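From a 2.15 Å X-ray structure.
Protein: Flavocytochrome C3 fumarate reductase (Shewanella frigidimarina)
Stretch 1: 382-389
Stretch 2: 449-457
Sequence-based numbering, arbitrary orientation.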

# COMPACT_ATOMS: atom_id res chain seq x y z
N MET A 382 -22.39 -6.07 26.69
CA MET A 382 -22.33 -5.32 25.44
C MET A 382 -23.54 -5.68 24.60
O MET A 382 -23.79 -6.85 24.37
N VAL A 383 -24.21 -4.62 24.18
CA VAL A 383 -25.50 -4.68 23.51
C VAL A 383 -25.47 -3.80 22.23
O VAL A 383 -24.69 -2.82 22.15
N ASN A 384 -26.24 -4.19 21.24
CA ASN A 384 -26.21 -3.41 19.98
C ASN A 384 -27.17 -2.24 20.10
O ASN A 384 -27.71 -2.02 21.21
N LYS A 385 -27.35 -1.45 19.04
CA LYS A 385 -28.26 -0.29 19.11
C LYS A 385 -29.69 -0.59 19.52
O LYS A 385 -30.45 0.30 19.99
N ASP A 386 -30.23 -1.76 19.28
CA ASP A 386 -31.51 -2.23 19.73
C ASP A 386 -31.54 -2.67 21.21
O ASP A 386 -32.64 -2.69 21.81
N GLY A 387 -30.39 -3.01 21.72
CA GLY A 387 -30.33 -3.55 23.07
C GLY A 387 -30.15 -5.05 23.16
O GLY A 387 -30.36 -5.56 24.25
N ASN A 388 -29.63 -5.74 22.14
CA ASN A 388 -29.37 -7.15 22.14
C ASN A 388 -27.88 -7.46 22.21
O ASN A 388 -27.08 -6.81 21.54
N ARG A 389 -27.48 -8.47 22.98
CA ARG A 389 -26.11 -8.93 23.04
C ARG A 389 -25.85 -9.59 21.70
O ARG A 389 -26.87 -9.89 21.11
N THR A 449 -30.76 6.10 25.40
CA THR A 449 -29.81 5.65 24.36
C THR A 449 -30.44 5.26 23.07
O THR A 449 -29.80 4.64 22.20
N GLY A 450 -31.75 5.42 22.90
CA GLY A 450 -32.42 4.84 21.72
C GLY A 450 -32.39 3.34 21.59
O GLY A 450 -32.56 2.80 20.46
N MET A 451 -32.28 2.52 22.65
CA MET A 451 -32.50 1.08 22.47
C MET A 451 -34.00 0.78 22.48
O MET A 451 -34.79 1.61 23.01
N LYS A 452 -34.41 -0.36 21.98
CA LYS A 452 -35.81 -0.83 22.15
C LYS A 452 -36.04 -1.18 23.62
O LYS A 452 -35.29 -2.01 24.16
N VAL A 453 -37.02 -0.63 24.28
CA VAL A 453 -37.42 -0.95 25.63
C VAL A 453 -37.61 -2.44 25.85
O VAL A 453 -37.03 -3.03 26.74
N ALA A 454 -38.34 -3.12 24.98
CA ALA A 454 -38.57 -4.57 25.13
C ALA A 454 -37.36 -5.43 24.88
O ALA A 454 -37.03 -6.47 25.51
N ASP A 455 -36.56 -5.05 23.89
CA ASP A 455 -35.30 -5.80 23.67
C ASP A 455 -34.34 -5.61 24.86
O ASP A 455 -33.85 -6.63 25.38
N LEU A 456 -34.13 -4.40 25.36
CA LEU A 456 -33.19 -4.23 26.47
C LEU A 456 -33.65 -4.96 27.74
O LEU A 456 -32.82 -5.57 28.41
N ALA A 457 -34.93 -4.78 28.12
CA ALA A 457 -35.50 -5.47 29.27
C ALA A 457 -35.44 -6.99 29.12
O ALA A 457 -35.15 -7.65 30.07

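The contact between 382-389 and 449-457 buries 382 Å², both sides summed, and is organised around a type I turn from Asn384 to Gly387 that lies against the start of a helix. The turn is closed by Gly387 N donating to Asn384 O (2.9 Å), and Asn384 N donates to Asn388 O at 2.8 Å. Asn384 points its CA-to-CB bond away from the other stretch; with chi1 p, it places OD1 to accept from Asn388 N at 3.0 Å and 171°. The bonds to the same OD1 from Asp386 N (3.0 Å, 123°) and Gly387 N (3.1 Å, 124°) are weak. Its ND2 is satisfied elsewhere in the structure.

Two direct hydrogen bonds join the stretches. Lys452, at the N-cap position, donates its backbone N to Asp386 O at 2.9 Å, with an angle of 138°, while its own O accepts from Leu456 N at 2.9 Å in the first helical turn. The second is straighter: Asn388 ND2 reaches Asp455 OD2 at 3.0 Å and 167°. Both side chains are m at chi1; Asp455 points toward the turn, whereas Asn388 leaves its backbone sideways and its end comes nearer.

Water completes the polar contacts at two sites. Water 2 donates to Asn388 OD1 (2.7 Å) and Asp455 O (3.0 Å), so both ends of the Asn388 amide are engaged. Water 1 donates to Lys385 O at 2.8 Å and Thr449 O at 2.7 Å. Lys385 O also receives a CA-H...O contact from Met451 CA (3.3 Å, 157° at H), but its 3.3 Å approach to Gly450 O pairs two acceptors and is no hydrogen bond.

Charge pairing is mainly local. Lys385 NZ forms a salt bridge with Asp386 OD1 at 3.3 Å within the turn, although the Lys385 CA-to-CB bond points away. Lys452, extended beyond an m chi1, holds its NZ 4.6 Å from Asp386 OD2, beyond salt-bridge range.

The apolar part centres on Met451 (chi1 m, chi2 t), whose SD lies 3.5 Å from Val383 CG1 and 3.7 Å from Gly387 CA. Val383 points toward the other stretch with an off-well chi1 of 117°; its CG1 also meets Leu456 CD1 at 4.4 Å, where Leu456 is t at chi1 and p at chi2. Gly387 permits this close approach: an ideal CB would lie 3.2 Å from Leu456 N and 3.5 Å from Met451 CB, and at phi 103° it would also jam against the preceding carbonyl O.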

# COMPACT_ATOMS: atom_id res chain seq x y z
CB MET A 382 -21.01 -5.60 24.70
CG MET A 382 -20.82 -4.63 23.49
SD MET A 382 -19.15 -4.79 22.83
CE MET A 382 -19.04 -6.52 22.43
CB VAL A 383 -26.40 -4.21 24.65
CG1 VAL A 383 -27.18 -2.96 24.51
CG2 VAL A 383 -27.14 -5.37 25.32
CB ASN A 384 -26.49 -4.32 18.79
CG ASN A 384 -27.91 -4.85 18.77
OD1 ASN A 384 -28.83 -4.45 19.53
ND2 ASN A 384 -28.01 -5.77 17.82
CB LYS A 385 -28.26 0.33 17.69
CG LYS A 385 -29.58 0.80 17.13
CD LYS A 385 -29.56 1.28 15.69
CE LYS A 385 -30.99 1.66 15.28
NZ LYS A 385 -31.75 0.38 14.95
CB ASP A 386 -32.00 -3.44 18.90
CG ASP A 386 -32.21 -3.02 17.44
OD1 ASP A 386 -32.56 -1.86 17.17
OD2 ASP A 386 -31.97 -3.89 16.56
CB ASN A 388 -29.91 -7.80 20.81
CG ASN A 388 -31.42 -7.58 20.75
OD1 ASN A 388 -32.10 -7.86 21.75
ND2 ASN A 388 -32.06 -7.02 19.75
CB ARG A 389 -25.94 -9.95 24.23
CG ARG A 389 -25.97 -9.23 25.60
CD ARG A 389 -25.98 -10.33 26.74
NE ARG A 389 -24.64 -10.85 26.80
CZ ARG A 389 -24.30 -12.14 26.84
NH1 ARG A 389 -25.35 -12.99 26.94
NH2 ARG A 389 -23.04 -12.52 26.98
CB THR A 449 -29.08 4.41 24.97
OG1 THR A 449 -30.10 3.47 25.29
CG2 THR A 449 -28.36 4.86 26.23
CB MET A 451 -31.77 0.32 23.58
CG MET A 451 -30.24 0.47 23.52
SD MET A 451 -29.47 -0.40 24.89
CE MET A 451 -28.31 0.69 25.62
CB LYS A 452 -36.07 -2.05 21.29
CG LYS A 452 -35.84 -1.80 19.78
CD LYS A 452 -36.58 -2.86 18.98
CE LYS A 452 -36.23 -2.93 17.50
NZ LYS A 452 -36.52 -4.22 16.81
CB VAL A 453 -38.73 -0.20 25.96
CG1 VAL A 453 -39.28 -0.69 27.30
CG2 VAL A 453 -38.47 1.31 26.02
CB ALA A 454 -39.78 -4.89 24.24
CB ASP A 455 -34.67 -5.44 22.35
CG ASP A 455 -35.49 -5.74 21.13
OD1 ASP A 455 -36.75 -5.73 21.11
OD2 ASP A 455 -34.86 -6.06 20.10
CB LEU A 456 -32.93 -2.78 26.88
CG LEU A 456 -31.82 -2.59 27.92
CD1 LEU A 456 -30.45 -3.15 27.50
CD2 LEU A 456 -31.66 -1.14 28.29
CB ALA A 457 -37.01 -5.14 29.43
O HOH W 1 -29.17 2.79 20.41
O HOH W 2 -33.58 -9.05 23.64